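Local coordinates for protein putative Acetyltransferase (Pyrococcus horikoshii, PDB 3DDD) that binds coenzyme A and is probably an acyltransferase of the GNAT family, though its acceptor substrate is not established, at residues Asn165-Trp170 with Asp182-Leu187; Leu58-Asp63 with Leu187-Arg192. All blocks are in the same frame, centred on the assembly; numbering follows the deposited sequence.

Contact 1 (Asn165-Trp170 with Asp182-Leu187); sequences NKIPNW and DRIRVL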
loop_
_atom_site.group_PDB
_atom_site.type_symbol
_atom_site.label_atom_id
_atom_site.label_comp_id
_atom_site.label_asym_id
_atom_site.label_seq_id
_atom_site.Cartn_x
_atom_site.Cartn_y
_atom_site.Cartn_z
ATOM N N ASN A 165 -15.334 -13.207 -10.788
ATOM C CA ASN A 165 -14.987 -12.056 -11.636
ATOM C C ASN A 165 -15.605 -10.702 -11.174
ATOM O O ASN A 165 -15.164 -9.641 -11.619
ATOM C CB ASN A 165 -15.320 -12.346 -13.116
ATOM C CG ASN A 165 -14.406 -13.430 -13.753
ATOM O OD1 ASN A 165 -13.243 -13.616 -13.375
ATOM N ND2 ASN A 165 -14.943 -14.120 -14.747
ATOM N N LYS A 166 -16.607 -10.744 -10.287
ATOM C CA LYS A 166 -17.231 -9.539 -9.727
ATOM C C LYS A 166 -17.155 -9.655 -8.205
ATOM O O LYS A 166 -17.286 -10.747 -7.660
ATOM C CB LYS A 166 -18.715 -9.421 -10.142
ATOM C CG LYS A 166 -18.985 -8.952 -11.591
ATOM N N ILE A 167 -16.948 -8.521 -7.534
ATOM C CA ILE A 167 -16.877 -8.491 -6.104
ATOM C C ILE A 167 -18.293 -8.663 -5.558
ATOM O O ILE A 167 -19.149 -7.861 -5.893
ATOM C CB ILE A 167 -16.311 -7.154 -5.591
ATOM C CG1 ILE A 167 -14.916 -6.901 -6.175
ATOM C CG2 ILE A 167 -16.272 -7.177 -4.072
ATOM C CD1 ILE A 167 -14.291 -5.615 -5.788
ATOM N N PRO A 168 -18.554 -9.724 -4.759
ATOM C CA PRO A 168 -19.864 -9.818 -4.093
ATOM C C PRO A 168 -20.006 -8.929 -2.870
ATOM O O PRO A 168 -19.008 -8.526 -2.261
ATOM C CB PRO A 168 -19.958 -11.285 -3.655
ATOM C CG PRO A 168 -18.567 -11.802 -3.628
ATOM C CD PRO A 168 -17.702 -10.892 -4.486
ATOM N N ASN A 169 -21.249 -8.677 -2.487
ATOM C CA ASN A 169 -21.531 -7.798 -1.370
ATOM C C ASN A 169 -20.947 -8.311 -0.066
ATOM O O ASN A 169 -20.534 -7.510 0.749
ATOM C CB ASN A 169 -23.040 -7.529 -1.223
ATOM C CG ASN A 169 -23.576 -6.551 -2.271
ATOM O OD1 ASN A 169 -22.889 -5.615 -2.693
ATOM N ND2 ASN A 169 -24.824 -6.751 -2.677
ATOM N N TRP A 170 -20.926 -9.627 0.145
ATOM C CA TRP A 170 -20.394 -10.169 1.398
ATOM C C TRP A 170 -18.889 -9.931 1.504
ATOM O O TRP A 170 -18.355 -9.889 2.613
ATOM C CB TRP A 170 -20.722 -11.669 1.592
ATOM C CG TRP A 170 -20.062 -12.591 0.622
ATOM C CD1 TRP A 170 -20.601 -13.086 -0.542
ATOM C CD2 TRP A 170 -18.745 -13.150 0.717
ATOM N NE1 TRP A 170 -19.703 -13.903 -1.179
ATOM C CE2 TRP A 170 -18.550 -13.954 -0.438
ATOM C CE3 TRP A 170 -17.698 -13.039 1.653
ATOM C CZ2 TRP A 170 -17.368 -14.663 -0.664
ATOM C CZ3 TRP A 170 -16.513 -13.728 1.421
ATOM C CH2 TRP A 170 -16.357 -14.534 0.269
ATOM N N ASP A 182 -13.930 1.793 3.381
ATOM C CA ASP A 182 -14.284 1.375 2.034
ATOM C C ASP A 182 -13.116 1.607 1.080
ATOM O O ASP A 182 -12.790 2.765 0.754
ATOM C CB ASP A 182 -15.547 2.124 1.562
ATOM C CG ASP A 182 -15.947 1.784 0.113
ATOM O OD1 ASP A 182 -15.185 1.089 -0.593
ATOM O OD2 ASP A 182 -17.022 2.243 -0.334
ATOM N N ARG A 183 -12.493 0.503 0.641
ATOM C CA ARG A 183 -11.419 0.537 -0.368
ATOM C C ARG A 183 -11.740 -0.353 -1.575
ATOM O O ARG A 183 -10.851 -0.821 -2.266
ATOM C CB ARG A 183 -10.093 0.086 0.234
ATOM C CG ARG A 183 -10.194 -1.271 0.936
ATOM C CD ARG A 183 -8.957 -2.051 0.876
ATOM N NE ARG A 183 -9.079 -3.158 1.796
ATOM C CZ ARG A 183 -8.116 -3.636 2.566
ATOM N NH1 ARG A 183 -6.901 -3.191 2.463
ATOM N NH2 ARG A 183 -8.380 -4.635 3.405
ATOM N N ILE A 184 -13.015 -0.556 -1.852
ATOM C CA ILE A 184 -13.437 -1.469 -2.897
ATOM C C ILE A 184 -12.945 -0.996 -4.258
ATOM O O ILE A 184 -12.700 -1.817 -5.148
ATOM C CB ILE A 184 -14.980 -1.624 -2.882
ATOM C CG1 ILE A 184 -15.417 -2.321 -1.591
ATOM C CG2 ILE A 184 -15.512 -2.360 -4.169
ATOM C CD1 ILE A 184 -14.630 -3.602 -1.227
ATOM N N ARG A 185 -12.805 0.318 -4.431
ATOM C CA ARG A 185 -12.333 0.867 -5.707
ATOM C C ARG A 185 -10.888 0.479 -5.993
ATOM O O ARG A 185 -10.471 0.373 -7.121
ATOM C CB ARG A 185 -12.556 2.381 -5.776
ATOM C CG ARG A 185 -11.566 3.224 -5.012
ATOM C CD ARG A 185 -11.776 4.703 -5.391
ATOM N NE ARG A 185 -10.610 5.499 -5.066
ATOM C CZ ARG A 185 -10.297 5.897 -3.836
ATOM N NH1 ARG A 185 -11.075 5.594 -2.815
ATOM N NH2 ARG A 185 -9.179 6.593 -3.618
ATOM N N VAL A 186 -10.128 0.220 -4.950
ATOM C CA VAL A 186 -8.768 -0.259 -5.097
ATOM C C VAL A 186 -8.772 -1.722 -5.578
ATOM O O VAL A 186 -8.113 -2.075 -6.572
ATOM C CB VAL A 186 -7.995 -0.059 -3.759
ATOM C CG1 VAL A 186 -6.534 -0.405 -3.920
ATOM C CG2 VAL A 186 -8.125 1.402 -3.353
ATOM N N LEU A 187 -9.522 -2.573 -4.884
ATOM C CA LEU A 187 -9.700 -3.961 -5.331
ATOM C C LEU A 187 -10.121 -4.006 -6.804
ATOM O O LEU A 187 -9.525 -4.709 -7.593
ATOM C CB LEU A 187 -10.727 -4.705 -4.454
ATOM C CG LEU A 187 -10.148 -5.334 -3.181
ATOM C CD1 LEU A 187 -9.729 -4.266 -2.172
ATOM C CD2 LEU A 187 -11.162 -6.274 -2.587
#

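Contact 2 (Leu58-Asp63 with Leu187-Arg192); sequences LEVQPD and LEAYMR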
loop_
_atom_site.group_PDB
_atom_site.type_symbol
_atom_site.label_atom_id
_atom_site.label_comp_id
_atom_site.label_asym_id
_atom_site.label_seq_id
_atom_site.Cartn_x
_atom_site.Cartn_y
_atom_site.Cartn_z
ATOM N N LEU A 58 -2.634 5.919 -9.745
ATOM C CA LEU A 58 -3.283 7.091 -10.310
ATOM C C LEU A 58 -4.756 6.860 -10.695
ATOM O O LEU A 58 -5.511 7.813 -10.743
ATOM C CB LEU A 58 -2.497 7.659 -11.509
ATOM C CG LEU A 58 -1.131 8.282 -11.226
ATOM C CD1 LEU A 58 -0.474 8.828 -12.505
ATOM C CD2 LEU A 58 -1.228 9.355 -10.149
ATOM N N GLU A 59 -5.165 5.636 -11.011
ATOM C CA GLU A 59 -6.593 5.338 -11.133
ATOM C C GLU A 59 -7.313 5.431 -9.775
ATOM O O GLU A 59 -8.433 5.899 -9.687
ATOM C CB GLU A 59 -6.822 3.937 -11.710
ATOM C CG GLU A 59 -6.973 3.917 -13.201
ATOM C CD GLU A 59 -7.272 2.535 -13.752
ATOM O OE1 GLU A 59 -7.842 1.674 -13.019
ATOM O OE2 GLU A 59 -6.927 2.320 -14.940
ATOM N N VAL A 60 -6.677 4.913 -8.731
ATOM C CA VAL A 60 -7.234 4.964 -7.385
ATOM C C VAL A 60 -7.339 6.428 -6.915
ATOM O O VAL A 60 -8.356 6.841 -6.346
ATOM C CB VAL A 60 -6.408 4.055 -6.435
ATOM C CG1 VAL A 60 -6.829 4.196 -4.987
ATOM C CG2 VAL A 60 -6.544 2.569 -6.904
ATOM N N GLN A 61 -6.317 7.231 -7.180
ATOM C CA GLN A 61 -6.329 8.624 -6.733
ATOM C C GLN A 61 -5.687 9.516 -7.774
ATOM O O GLN A 61 -4.491 9.799 -7.717
ATOM C CB GLN A 61 -5.654 8.760 -5.371
ATOM C CG GLN A 61 -6.022 10.064 -4.622
ATOM C CD GLN A 61 -7.471 10.102 -4.147
ATOM O OE1 GLN A 61 -7.909 9.239 -3.394
ATOM N NE2 GLN A 61 -8.207 11.120 -4.575
ATOM N N PRO A 62 -6.473 9.906 -8.797
ATOM C CA PRO A 62 -5.899 10.677 -9.917
ATOM C C PRO A 62 -5.143 11.938 -9.549
ATOM O O PRO A 62 -4.168 12.294 -10.226
ATOM C CB PRO A 62 -7.116 10.979 -10.801
ATOM C CG PRO A 62 -8.072 9.824 -10.518
ATOM C CD PRO A 62 -7.896 9.550 -9.020
ATOM N N ASP A 63 -5.599 12.609 -8.503
ATOM C CA ASP A 63 -4.984 13.827 -7.986
ATOM C C ASP A 63 -4.210 13.549 -6.705
ATOM O O ASP A 63 -4.052 14.414 -5.843
ATOM C CB ASP A 63 -6.052 14.895 -7.707
ATOM C CG ASP A 63 -7.183 14.400 -6.776
ATOM O OD1 ASP A 63 -7.218 13.209 -6.388
ATOM O OD2 ASP A 63 -8.066 15.216 -6.447
ATOM N N LEU A 187 -9.522 -2.573 -4.884
ATOM C CA LEU A 187 -9.700 -3.961 -5.331
ATOM C C LEU A 187 -10.121 -4.006 -6.804
ATOM O O LEU A 187 -9.525 -4.709 -7.593
ATOM C CB LEU A 187 -10.727 -4.705 -4.454
ATOM C CG LEU A 187 -10.148 -5.334 -3.181
ATOM C CD1 LEU A 187 -9.729 -4.266 -2.172
ATOM C CD2 LEU A 187 -11.162 -6.274 -2.587
ATOM N N GLU A 188 -11.129 -3.222 -7.161
ATOM C CA GLU A 188 -11.606 -3.142 -8.542
ATOM C C GLU A 188 -10.535 -2.764 -9.576
ATOM O O GLU A 188 -10.531 -3.302 -10.671
ATOM C CB GLU A 188 -12.734 -2.106 -8.627
ATOM C CG GLU A 188 -14.100 -2.621 -8.254
ATOM C CD GLU A 188 -15.118 -1.501 -7.951
ATOM O OE1 GLU A 188 -14.769 -0.299 -7.997
ATOM O OE2 GLU A 188 -16.280 -1.829 -7.666
ATOM N N ALA A 189 -9.690 -1.795 -9.232
ATOM C CA ALA A 189 -8.629 -1.307 -10.126
ATOM C C ALA A 189 -7.610 -2.396 -10.409
ATOM O O ALA A 189 -7.200 -2.592 -11.548
ATOM C CB ALA A 189 -7.938 -0.028 -9.523
ATOM N N TYR A 190 -7.230 -3.132 -9.371
ATOM C CA TYR A 190 -6.373 -4.302 -9.511
ATOM C C TYR A 190 -6.986 -5.431 -10.337
ATOM O O TYR A 190 -6.298 -6.081 -11.131
ATOM C CB TYR A 190 -5.962 -4.836 -8.137
ATOM C CG TYR A 190 -4.791 -4.095 -7.560
ATOM C CD1 TYR A 190 -3.497 -4.425 -7.925
ATOM C CD2 TYR A 190 -4.977 -3.053 -6.665
ATOM C CE1 TYR A 190 -2.408 -3.742 -7.421
ATOM C CE2 TYR A 190 -3.908 -2.357 -6.139
ATOM C CZ TYR A 190 -2.618 -2.702 -6.518
ATOM O OH TYR A 190 -1.559 -2.012 -6.000
HETATM N N MSE A 191 -8.267 -5.673 -10.135
HETATM C CA MSE A 191 -8.979 -6.668 -10.894
HETATM C C MSE A 191 -9.106 -6.261 -12.358
HETATM O O MSE A 191 -9.089 -7.137 -13.232
HETATM C CB MSE A 191 -10.330 -6.975 -10.269
HETATM C CG MSE A 191 -10.234 -7.739 -8.976
HETATM SE SE MSE A 191 -11.902 -7.792 -7.951
HETATM C CE MSE A 191 -12.922 -8.914 -9.212
ATOM N N ARG A 192 -9.183 -4.967 -12.669
ATOM C CA ARG A 192 -9.097 -4.579 -14.107
ATOM C C ARG A 192 -7.769 -4.995 -14.758
ATOM O O ARG A 192 -7.722 -5.205 -15.980
ATOM C CB ARG A 192 -9.362 -3.096 -14.320
ATOM C CG ARG A 192 -10.844 -2.715 -14.051
ATOM C CD ARG A 192 -11.183 -1.317 -14.560
ATOM N NE ARG A 192 -10.563 -0.282 -13.735
ATOM C CZ ARG A 192 -11.091 0.139 -12.591
ATOM N NH1 ARG A 192 -12.227 -0.392 -12.164
ATOM N NH2 ARG A 192 -10.481 1.066 -11.862
HETATM O O HOH W 1 -8.620 0.346 -15.886
HETATM O O HOH W 2 -6.709 -0.664 -13.484
#

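Contact 1 (Asn165-Trp170 with Asp182-Leu187)
A single methyl group carries this whole contact: CD1 of I167 reaches across to two residues on the first turn of helix 184-192, and no hydrogen bond joins the segments. The methyl lies 3.8 Å from CG2 of I184 and 3.9 Å from CB of L187. I167 stands in the loop just before helix 169-179, its nearest opposite CA, that of I184, being 8.5 Å from its own. The longer branch of I167, CG1-CD1, is extended, with CD1 anti to CA (chi2 178°), and so reaches the helix. I167 and I184 run antiparallel alongside one another, whereas the side chain of L187 lies nearly perpendicular to I167 and offers its CB. The positions of I184 and L187, three residues apart, put both on the helix face turned to the loop, where aliphatic side chains suit an apolar contact. An Asx turn at D182 precedes this helix, its OD1 taking the N-H of I184 at 3.0 Å in a nearly straight bond (169°). Around the contact, I167 also rests on E188 and M191 farther along helix 184-192, on K172 of helix 169-179 and on L197 of strand 196-200, which places the loop between two helices and a strand.

Contact 2 (Leu58-Asp63 with Leu187-Arg192)
The last turn of helix 47-60 faces helix 184-192 most closely at V60 and A189, whose CA atoms are 7.0 Å apart. Such an approach suits a small residue, and A189 presents only its methyl: CB lies 3.9 Å from CG2 of V60. A chi1 of 173° sets CG2 of the valine anti to its carbonyl carbon, and this is the branch that meets the alanine. Q61 then leaves the helix, and its NE2 donates to OD1 of D63 at 2.9 Å, with the acceptor in the plane of the amide.

Beside this apolar pair runs a salt bridge. E59 stretches out past CG, long enough to carry its carboxylate across to R192. A turn at chi3 (-72°) folds the guanidinium of R192 back against its own helix, where E188 O and A189 CA lie against one face, near its rim, and its edge meets E59. NH2 of R192 donates to OE1 of E59 at 2.9 Å, almost within the guanidinium plane but from above the carboxylate plane, the two planes being 33° apart. NE of R192 adds only a weak bond to the same oxygen. OE2 of E59 makes a salt bridge with NH2 of R193, the next residue along. Water 1 accepts from NE of R192 and donates to OE2 of E59 at 2.8 Å; water 2 donates to OE1 of E59 at 2.6 Å and also to O of A189.

With two arginines and two waters round one carboxylate, E59 probably remains ionised, although the exposed setting should weaken each attraction. The chemistry is thus divided: a buried methyl contact lies where the segments approach most closely, and a hydrated ionic network links their solvent-exposed side.

How the contacts relate
Contacts 1 and 2 lie about 12 Å apart, centre to centre, on the same side of the chain's centre. Both use helix 184-192 and share L187, contact 1 taking its first turn and contact 2 the remainder. Along the chain, 58-63 comes first, then 165-170, then the shared helix, so contact 1 closes a short loop and contact 2 a far longer one. R185 connects them directly, NH2 lying 2.9 Å from O of V60 in a probable hydrogen bond. Contact 2 joins the two acetyltransferase-like regions of the chain, one contributing 58-63 and the other 187-192, whereas contact 1 is local to the second. Both lie away from the coenzyme A site.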